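Local coordinates for uncharacterized protein (Bordetella pertussis, PDB 3FVV) that probably catalyses the dephosphorylation of histidinol phosphate to histidinol, a late step of histidine biosynthesis, as a magnesium-dependent HAD-type hydrolase, at residues L16-D21 with D87-S92; Y22-F27 with A79-F84. One frame throughout, in Å; residues are numbered along the deposited sequence.

Contact 1: L16-D21 with D87-S92; sequences LPLDSD and DVIRPS
Leu16, Leu18 and Ser20 converge on the tip of Ile89, whose CG1 lies anti to the carbonyl carbon and whose CD1 is swung round by chi2 of -64° to meet them. Both leucine side chains cross that of Ile89 at about a right angle and touch it through a single methyl: Leu18 CD1 comes to 3.9 Å of Ile89 CD1, and Leu16 CD1 to 4.1 Å of the same atom. The CB of Ser20 touches this methyl too, 4.1 Å from Ile89 CD1. The other branches of the two leucines turn to Ser92, with Leu16 CD2 3.6 Å and Leu18 CD2 3.5 Å from Ser92 OG. Here 16-21 leaves the strand 5-9 region and its DxDxT-type motif for a helical insertion, and 87-92 returns from it, a topology consistent with the two connections of a C1 cap in the HAD fold. Ser92 OG, though packed against methyls, donates to Ile89 O at 2.7 Å on an in-plane lone pair, and Ser92 N bonds the same oxygen, so one carbonyl secures the turn. Pro17 meets the turn through CG and CD, with CD 3.1 Å from Ser92 O. Asp19 is the N-cap of helix 20-30; its OD1, met from above the carboxylate plane, accepts from Asp21 N at 3.0 Å. Ser20 OG is hydrogen-bonded to Asp12 OD1 of the motif loop.

Contact 2: Y22-F27 with A79-F84; sequences YQWADF and AWHEEF
Trp24 and Phe27 of helix 20-30 both pack against the ring of Phe84 in helix 74-89, from the same side of its plane, and with His81 they form an aromatic cluster. Trp24 directs the edge of its six-membered ring at the face of Phe84, with planes 61° apart and centroids separated by 5.2 Å; Trp24 CE3 stands over that face, displaced toward the rim. Phe27 and Phe84 meet obliquely, as do Trp24 and His81, whose ND1 sits over the indole face 3.9 Å from Trp24 CZ3. Aliphatic carbons supply CH-pi contacts: Phe84 CB lies over the centre of the Phe27 ring, 3.9 Å from its centroid, while Trp24 CB approaches the Phe84 ring off-centre. Phe84 CG is anti to the backbone N (chi1 175°), and the ring it carries lies against Trp24 and Phe27. Two oxygens approach the Phe27 ring obliquely: Trp80 O and Glu83 OE2 each come to 3.5 Å of Phe27 CZ, and Glu83 OE1 forms a salt bridge with Arg33. The short segments cross at 116°, their axes 11.0 Å apart, within a helical insertion consistent with a C1-type cap. Around them, Phe120 of helix 119-128 and Leu69 of helix 58-70 pack on Trp24.

Contacts 1 and 2 both join helix 20-30 to helix 74-89, with contact 2 nested within the chain loop that contact 1 closes; their centres are about 10 Å apart. They share a boundary: Ile89 N probably bonds Phe84 O (3.1 Å), Val88 CG1 packs 4.1 Å from Gln23 CB, and Ser20 O lies 3.8 Å from Phe84 CZ. Contact 1 lies nearer the DxDxT-type loop, probably catalytic as in HAD hydrolases, with Ser20 as the link. Contact 2 lies farther out in the helical insertion, its centre about 15 Å from the centre of the chain, against about 12 Å for the centre of contact 1.

Contact 1: L16-D21 with D87-S92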
# COMPACT_ATOMS: atom_id res chain seq x y z
N LEU A 16 5.46 1.10 7.25
CA LEU A 16 6.07 -0.14 7.69
C LEU A 16 7.50 -0.21 7.13
O LEU A 16 7.73 0.21 6.00
CB LEU A 16 5.27 -1.37 7.23
CG LEU A 16 3.82 -1.51 7.65
CD1 LEU A 16 3.22 -2.68 6.86
CD2 LEU A 16 3.76 -1.71 9.10
N PRO A 17 8.45 -0.74 7.92
CA PRO A 17 9.82 -0.81 7.47
C PRO A 17 10.02 -2.03 6.59
O PRO A 17 11.04 -2.63 6.62
CB PRO A 17 10.61 -0.95 8.78
CG PRO A 17 9.67 -1.61 9.72
CD PRO A 17 8.31 -1.14 9.33
N LEU A 18 9.04 -2.38 5.77
CA LEU A 18 9.17 -3.50 4.90
C LEU A 18 8.16 -3.32 3.74
O LEU A 18 7.33 -2.38 3.74
CB LEU A 18 8.93 -4.79 5.70
CG LEU A 18 7.66 -4.88 6.60
CD1 LEU A 18 6.44 -5.19 5.77
CD2 LEU A 18 7.79 -5.86 7.79
N ASP A 19 8.26 -4.20 2.76
CA ASP A 19 7.29 -4.28 1.68
C ASP A 19 6.34 -5.42 1.97
O ASP A 19 6.67 -6.62 1.85
CB ASP A 19 8.00 -4.52 0.32
CG ASP A 19 7.01 -4.77 -0.80
OD1 ASP A 19 5.83 -4.42 -0.67
OD2 ASP A 19 7.41 -5.31 -1.83
N SER A 20 5.12 -5.05 2.29
CA SER A 20 4.13 -6.00 2.72
C SER A 20 3.76 -6.97 1.54
O SER A 20 3.41 -8.11 1.76
CB SER A 20 2.93 -5.28 3.34
OG SER A 20 2.08 -4.63 2.39
N ASP A 21 3.92 -6.54 0.31
CA ASP A 21 3.52 -7.34 -0.87
C ASP A 21 4.49 -8.54 -0.94
O ASP A 21 4.09 -9.69 -0.84
CB ASP A 21 3.61 -6.44 -2.11
CG ASP A 21 2.64 -6.81 -3.22
OD1 ASP A 21 1.68 -7.57 -3.02
OD2 ASP A 21 2.88 -6.31 -4.35
N ASP A 87 3.07 -12.47 13.00
CA ASP A 87 4.49 -12.91 12.96
C ASP A 87 5.34 -11.95 12.12
O ASP A 87 6.54 -11.85 12.31
CB ASP A 87 4.65 -14.32 12.36
CG ASP A 87 4.07 -15.40 13.25
OD1 ASP A 87 3.72 -15.03 14.38
OD2 ASP A 87 3.97 -16.58 12.85
N VAL A 88 4.74 -11.27 11.15
CA VAL A 88 5.49 -10.36 10.30
C VAL A 88 5.08 -8.89 10.46
O VAL A 88 5.89 -8.03 10.73
CB VAL A 88 5.34 -10.78 8.81
CG1 VAL A 88 6.20 -9.83 7.88
CG2 VAL A 88 5.75 -12.21 8.64
N ILE A 89 3.82 -8.57 10.29
CA ILE A 89 3.46 -7.17 10.23
C ILE A 89 3.53 -6.53 11.61
O ILE A 89 4.25 -5.53 11.81
CB ILE A 89 2.09 -6.94 9.56
CG1 ILE A 89 2.12 -7.46 8.09
CG2 ILE A 89 1.72 -5.46 9.59
CD1 ILE A 89 3.09 -6.73 7.12
N ARG A 90 2.77 -7.08 12.56
CA ARG A 90 2.67 -6.45 13.88
C ARG A 90 4.00 -6.09 14.54
O ARG A 90 4.15 -4.99 15.02
CB ARG A 90 1.89 -7.29 14.88
CG ARG A 90 0.50 -7.22 14.66
CD ARG A 90 -0.31 -7.00 15.94
NE ARG A 90 -1.57 -6.45 15.49
CZ ARG A 90 -1.94 -5.17 15.65
NH1 ARG A 90 -3.11 -4.80 15.18
NH2 ARG A 90 -1.19 -4.29 16.28
N PRO A 91 4.95 -7.01 14.54
CA PRO A 91 6.19 -6.63 15.19
C PRO A 91 6.99 -5.58 14.43
O PRO A 91 8.00 -5.17 14.93
CB PRO A 91 7.00 -7.93 15.22
CG PRO A 91 5.99 -9.04 15.01
CD PRO A 91 4.93 -8.42 14.12
N SER A 92 6.61 -5.22 13.21
CA SER A 92 7.31 -4.17 12.51
C SER A 92 6.62 -2.81 12.69
O SER A 92 7.03 -1.83 12.09
CB SER A 92 7.34 -4.52 11.00
OG SER A 92 6.10 -4.21 10.36

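Contact 2: Y22-F27 with A79-F84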
# COMPACT_ATOMS: atom_id res chain seq x y z
N TYR A 22 5.78 -8.24 -1.03
CA TYR A 22 6.86 -9.24 -1.06
C TYR A 22 6.86 -10.12 0.20
O TYR A 22 6.92 -11.34 0.10
CB TYR A 22 8.21 -8.58 -1.27
CG TYR A 22 9.28 -9.65 -1.34
CD1 TYR A 22 9.48 -10.38 -2.51
CD2 TYR A 22 9.99 -10.02 -0.21
CE1 TYR A 22 10.42 -11.44 -2.58
CE2 TYR A 22 10.93 -11.05 -0.24
CZ TYR A 22 11.14 -11.77 -1.43
OH TYR A 22 12.06 -12.81 -1.45
N GLN A 23 6.72 -9.52 1.38
CA GLN A 23 6.76 -10.32 2.64
C GLN A 23 5.58 -11.32 2.68
O GLN A 23 5.72 -12.47 3.09
CB GLN A 23 6.75 -9.43 3.86
CG GLN A 23 7.96 -8.57 3.96
CD GLN A 23 9.20 -9.43 4.14
OE1 GLN A 23 9.16 -10.51 4.75
NE2 GLN A 23 10.30 -8.94 3.64
N TRP A 24 4.43 -10.90 2.18
CA TRP A 24 3.33 -11.84 2.07
C TRP A 24 3.61 -13.01 1.12
O TRP A 24 3.32 -14.15 1.50
CB TRP A 24 2.06 -11.09 1.69
CG TRP A 24 0.82 -11.88 1.34
CD1 TRP A 24 0.27 -11.92 0.11
CD2 TRP A 24 0.02 -12.78 2.17
NE1 TRP A 24 -0.85 -12.71 0.12
CE2 TRP A 24 -1.02 -13.26 1.36
CE3 TRP A 24 0.06 -13.17 3.48
CZ2 TRP A 24 -2.03 -14.10 1.82
CZ3 TRP A 24 -0.94 -14.01 3.96
CH2 TRP A 24 -1.98 -14.45 3.13
N ALA A 25 4.14 -12.73 -0.08
CA ALA A 25 4.56 -13.79 -1.02
C ALA A 25 5.56 -14.70 -0.38
O ALA A 25 5.49 -15.96 -0.46
CB ALA A 25 5.17 -13.17 -2.29
N ASP A 26 6.53 -14.08 0.27
CA ASP A 26 7.59 -14.83 0.89
C ASP A 26 7.06 -15.63 2.07
O ASP A 26 7.52 -16.75 2.31
CB ASP A 26 8.70 -13.90 1.38
CG ASP A 26 9.89 -14.67 1.88
OD1 ASP A 26 10.41 -15.50 1.12
OD2 ASP A 26 10.27 -14.47 3.03
N PHE A 27 6.10 -15.08 2.79
CA PHE A 27 5.47 -15.77 3.90
C PHE A 27 4.73 -17.02 3.41
O PHE A 27 4.85 -18.11 4.00
CB PHE A 27 4.54 -14.83 4.65
CG PHE A 27 3.57 -15.53 5.56
CD1 PHE A 27 3.89 -15.75 6.89
CD2 PHE A 27 2.33 -15.92 5.12
CE1 PHE A 27 3.04 -16.36 7.72
CE2 PHE A 27 1.47 -16.55 5.97
CZ PHE A 27 1.82 -16.77 7.26
N ALA A 79 -7.16 -17.17 7.67
CA ALA A 79 -6.47 -17.81 8.77
C ALA A 79 -4.95 -17.55 8.56
O ALA A 79 -4.29 -17.06 9.44
CB ALA A 79 -6.82 -19.35 8.86
N TRP A 80 -4.46 -17.76 7.34
CA TRP A 80 -3.03 -17.53 7.09
C TRP A 80 -2.59 -16.07 7.19
O TRP A 80 -1.51 -15.75 7.67
CB TRP A 80 -2.58 -18.13 5.75
CG TRP A 80 -2.91 -19.57 5.61
CD1 TRP A 80 -3.14 -20.44 6.59
CD2 TRP A 80 -3.08 -20.29 4.38
NE1 TRP A 80 -3.45 -21.67 6.09
CE2 TRP A 80 -3.39 -21.61 4.72
CE3 TRP A 80 -2.96 -19.95 3.03
CZ2 TRP A 80 -3.65 -22.62 3.74
CZ3 TRP A 80 -3.19 -20.94 2.07
CH2 TRP A 80 -3.54 -22.25 2.43
N HIS A 81 -3.45 -15.16 6.76
CA HIS A 81 -3.15 -13.76 6.91
C HIS A 81 -3.07 -13.34 8.39
O HIS A 81 -2.27 -12.54 8.73
CB HIS A 81 -4.11 -12.92 6.10
CG HIS A 81 -3.74 -11.48 6.07
ND1 HIS A 81 -2.96 -10.91 5.07
CD2 HIS A 81 -3.98 -10.49 6.95
CE1 HIS A 81 -2.78 -9.64 5.33
NE2 HIS A 81 -3.37 -9.36 6.47
N GLU A 82 -3.91 -13.87 9.25
CA GLU A 82 -3.77 -13.58 10.67
C GLU A 82 -2.43 -13.99 11.21
O GLU A 82 -1.81 -13.30 11.95
CB GLU A 82 -4.87 -14.23 11.53
CG GLU A 82 -6.27 -13.77 11.23
CD GLU A 82 -7.35 -14.68 11.82
OE1 GLU A 82 -7.03 -15.54 12.65
OE2 GLU A 82 -8.53 -14.57 11.41
N GLU A 83 -1.93 -15.13 10.79
CA GLU A 83 -0.62 -15.54 11.23
C GLU A 83 0.45 -14.57 10.71
O GLU A 83 1.39 -14.28 11.40
CB GLU A 83 -0.38 -16.98 10.71
CG GLU A 83 1.02 -17.53 10.97
CD GLU A 83 1.23 -18.88 10.21
OE1 GLU A 83 0.21 -19.60 9.97
OE2 GLU A 83 2.38 -19.17 9.78
N PHE A 84 0.31 -14.14 9.46
CA PHE A 84 1.15 -13.14 8.83
C PHE A 84 1.13 -11.83 9.62
O PHE A 84 2.17 -11.20 9.80
CB PHE A 84 0.67 -12.92 7.39
CG PHE A 84 1.37 -11.80 6.63
CD1 PHE A 84 2.73 -11.90 6.32
CD2 PHE A 84 0.68 -10.74 6.16
CE1 PHE A 84 3.39 -10.96 5.60
CE2 PHE A 84 1.32 -9.71 5.40
CZ PHE A 84 2.68 -9.83 5.11